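Local coordinates for actinorhodin polyketide putative beta-ketoacyl synthase 2 (Streptomyces coelicolor A3, PDB 1TQY), which is the chain length factor of the actinorhodin polyketide synthase, a member of the beta-ketoacyl synthase family that probably works in building the polyketide chain of this antibiotic, at residues A258-G264 against A405-F411. Numbering follows the deposited sequence.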
loop_
_atom_site.group_PDB
_atom_site.type_symbol
_atom_site.label_atom_id
_atom_site.label_comp_id
_atom_site.label_asym_id
_atom_site.label_seq_id
_atom_site.Cartn_x
_atom_site.Cartn_y
_atom_site.Cartn_z
ATOM N N ALA B 258 26.740 -12.219 -1.651
ATOM C CA ALA B 258 25.374 -11.926 -1.231
ATOM C C ALA B 258 25.013 -12.689 0.041
ATOM O O ALA B 258 25.812 -13.469 0.550
ATOM C CB ALA B 258 24.391 -12.260 -2.354
ATOM N N TYR B 259 23.810 -12.453 0.553
ATOM C CA TYR B 259 23.348 -13.106 1.773
ATOM C C TYR B 259 22.586 -14.386 1.468
ATOM O O TYR B 259 22.619 -15.338 2.242
ATOM C CB TYR B 259 22.451 -12.151 2.556
ATOM C CG TYR B 259 23.188 -10.996 3.191
ATOM C CD1 TYR B 259 23.592 -11.054 4.522
ATOM C CD2 TYR B 259 23.483 -9.842 2.464
ATOM C CE1 TYR B 259 24.271 -9.990 5.114
ATOM C CE2 TYR B 259 24.163 -8.774 3.048
ATOM C CZ TYR B 259 24.550 -8.856 4.371
ATOM O OH TYR B 259 25.209 -7.808 4.968
ATOM N N GLY B 260 21.891 -14.397 0.341
ATOM C CA GLY B 260 21.131 -15.565 -0.026
ATOM C C GLY B 260 20.209 -15.248 -1.176
ATOM O O GLY B 260 20.245 -14.149 -1.740
ATOM N N GLU B 261 19.374 -16.221 -1.518
ATOM C CA GLU B 261 18.422 -16.087 -2.608
ATOM C C GLU B 261 17.003 -16.112 -2.068
ATOM O O GLU B 261 16.698 -16.841 -1.126
ATOM C CB GLU B 261 18.597 -17.252 -3.590
ATOM C CG GLU B 261 17.596 -17.262 -4.735
ATOM C CD GLU B 261 17.542 -18.602 -5.462
ATOM O OE1 GLU B 261 18.535 -19.360 -5.399
ATOM O OE2 GLU B 261 16.509 -18.888 -6.104
ATOM N N LEU B 262 16.140 -15.301 -2.659
ATOM C CA LEU B 262 14.742 -15.279 -2.268
ATOM C C LEU B 262 14.141 -16.289 -3.252
ATOM O O LEU B 262 13.775 -15.929 -4.370
ATOM C CB LEU B 262 14.151 -13.891 -2.503
ATOM C CG LEU B 262 12.972 -13.491 -1.623
ATOM C CD1 LEU B 262 12.201 -12.362 -2.294
ATOM C CD2 LEU B 262 12.054 -14.668 -1.379
ATOM N N ALA B 263 14.053 -17.546 -2.837
ATOM C CA ALA B 263 13.563 -18.620 -3.698
ATOM C C ALA B 263 12.090 -18.597 -4.075
ATOM O O ALA B 263 11.744 -18.781 -5.242
ATOM C CB ALA B 263 13.915 -19.967 -3.072
ATOM N N GLY B 264 11.220 -18.399 -3.090
ATOM C CA GLY B 264 9.796 -18.372 -3.370
ATOM C C GLY B 264 9.037 -17.475 -2.412
ATOM O O GLY B 264 9.529 -17.155 -1.323
ATOM N N ALA B 405 4.366 -16.096 3.270
ATOM C CA ALA B 405 5.459 -17.033 3.443
ATOM C C ALA B 405 6.564 -16.753 2.433
ATOM O O ALA B 405 6.295 -16.351 1.300
ATOM C CB ALA B 405 4.952 -18.454 3.290
ATOM N N ALA B 406 7.805 -16.975 2.846
ATOM C CA ALA B 406 8.946 -16.725 1.985
ATOM C C ALA B 406 10.020 -17.767 2.225
ATOM O O ALA B 406 10.377 -18.056 3.367
ATOM C CB ALA B 406 9.503 -15.341 2.256
ATOM N N VAL B 407 10.536 -18.341 1.148
ATOM C CA VAL B 407 11.583 -19.343 1.286
ATOM C C VAL B 407 12.909 -18.767 0.804
ATOM O O VAL B 407 12.989 -18.191 -0.277
ATOM C CB VAL B 407 11.205 -20.644 0.528
ATOM C CG1 VAL B 407 10.441 -20.302 -0.720
ATOM C CG2 VAL B 407 12.461 -21.448 0.203
ATOM N N LEU B 408 13.942 -18.910 1.627
ATOM C CA LEU B 408 15.271 -18.388 1.313
ATOM C C LEU B 408 16.285 -19.519 1.198
ATOM O O LEU B 408 16.115 -20.579 1.800
ATOM C CB LEU B 408 15.725 -17.431 2.419
ATOM C CG LEU B 408 14.791 -16.269 2.768
ATOM C CD1 LEU B 408 15.346 -15.513 3.940
ATOM C CD2 LEU B 408 14.638 -15.356 1.561
ATOM N N ARG B 409 17.346 -19.286 0.429
ATOM C CA ARG B 409 18.397 -20.286 0.262
ATOM C C ARG B 409 19.774 -19.703 0.517
ATOM O O ARG B 409 20.024 -18.532 0.243
ATOM C CB ARG B 409 18.389 -20.869 -1.149
ATOM C CG ARG B 409 17.213 -21.743 -1.480
ATOM C CD ARG B 409 17.663 -22.891 -2.364
ATOM N NE ARG B 409 16.522 -23.642 -2.874
ATOM C CZ ARG B 409 15.700 -23.190 -3.815
ATOM N NH1 ARG B 409 15.899 -21.994 -4.353
ATOM N NH2 ARG B 409 14.671 -23.931 -4.207
ATOM N N ARG B 410 20.666 -20.541 1.035
ATOM C CA ARG B 410 22.041 -20.152 1.322
ATOM C C ARG B 410 22.720 -19.806 0.005
ATOM O O ARG B 410 22.561 -20.523 -0.985
ATOM C CB ARG B 410 22.785 -21.325 1.966
ATOM C CG ARG B 410 23.696 -20.978 3.145
ATOM C CD ARG B 410 24.874 -20.074 2.788
ATOM N NE ARG B 410 24.503 -18.666 2.644
ATOM C CZ ARG B 410 25.382 -17.668 2.569
ATOM N NH1 ARG B 410 26.684 -17.924 2.627
ATOM N NH2 ARG B 410 24.961 -16.419 2.433
ATOM N N PHE B 411 23.479 -18.713 -0.004
ATOM C CA PHE B 411 24.197 -18.280 -1.205
ATOM C C PHE B 411 25.342 -19.230 -1.571
ATOM O O PHE B 411 26.340 -19.253 -0.816
ATOM C CB PHE B 411 24.744 -16.859 -1.020
ATOM C CG PHE B 411 25.516 -16.350 -2.207
ATOM C CD1 PHE B 411 26.883 -16.092 -2.113
ATOM C CD2 PHE B 411 24.876 -16.147 -3.428
ATOM C CE1 PHE B 411 27.603 -15.642 -3.221
ATOM C CE2 PHE B 411 25.584 -15.698 -4.543
ATOM C CZ PHE B 411 26.952 -15.444 -4.439
#
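The Phe411 ring receives Ala258 over one face. This is one end of an antiparallel strand pair with a classic beta bulge, in the thiolase-like fold of the ketosynthase family. Ala258 CB makes a CH-pi contact 4.2 Å from the centroid of the Phe411 ring, and Ala258 N lies over a face nearer the rim. That nitrogen has no hydrogen-bond partner. The Arg410 guanidinium has Phe411 CB over one face and the backbone of Tyr259, its O, at the edge. Arg410 NH2 donates to Tyr259 O at 2.6 Å, with the acceptor in the guanidinium plane but the donor well above the carbonyl plane. Bends at chi2 (-64°) and chi3 (78°) fold the Arg410 chain back to this carbonyl. The Arg409 guanidinium has the Glu261 carboxylate at its edge. Arg409 NH1 lies 3.6 Å from Glu261 OE2, a long salt bridge, with the carboxylate and guanidinium planes 52° apart. The other terminal nitrogen, Arg409 NH2, hydrogen-bonds to Ala292 O, its stronger polar partner.

Strand 260-269 pairs with strands 11-20 and 402-410. Glu261 and Arg409 form a hydrogen-bonded pair, each backbone nitrogen 3.0 Å from the other residue's O. At the bulge Ala263 and Gly264 both face Val407, and their N-H groups make weak bonds to its carbonyl. Val407 N returns a bond to Gly264 O at 2.9 Å.

Leu262 and Leu408 share the sheet face opposite Glu261 and Arg409, with their CD2 methyls 4.0 Å apart. Helix 345-359 meets Leu408 through Leu354. Ala292 of helix 281-292 touches Ala263 and Val407. Val407 CG2, anti to its own backbone N, rests 3.9 Å from Ala263 CB.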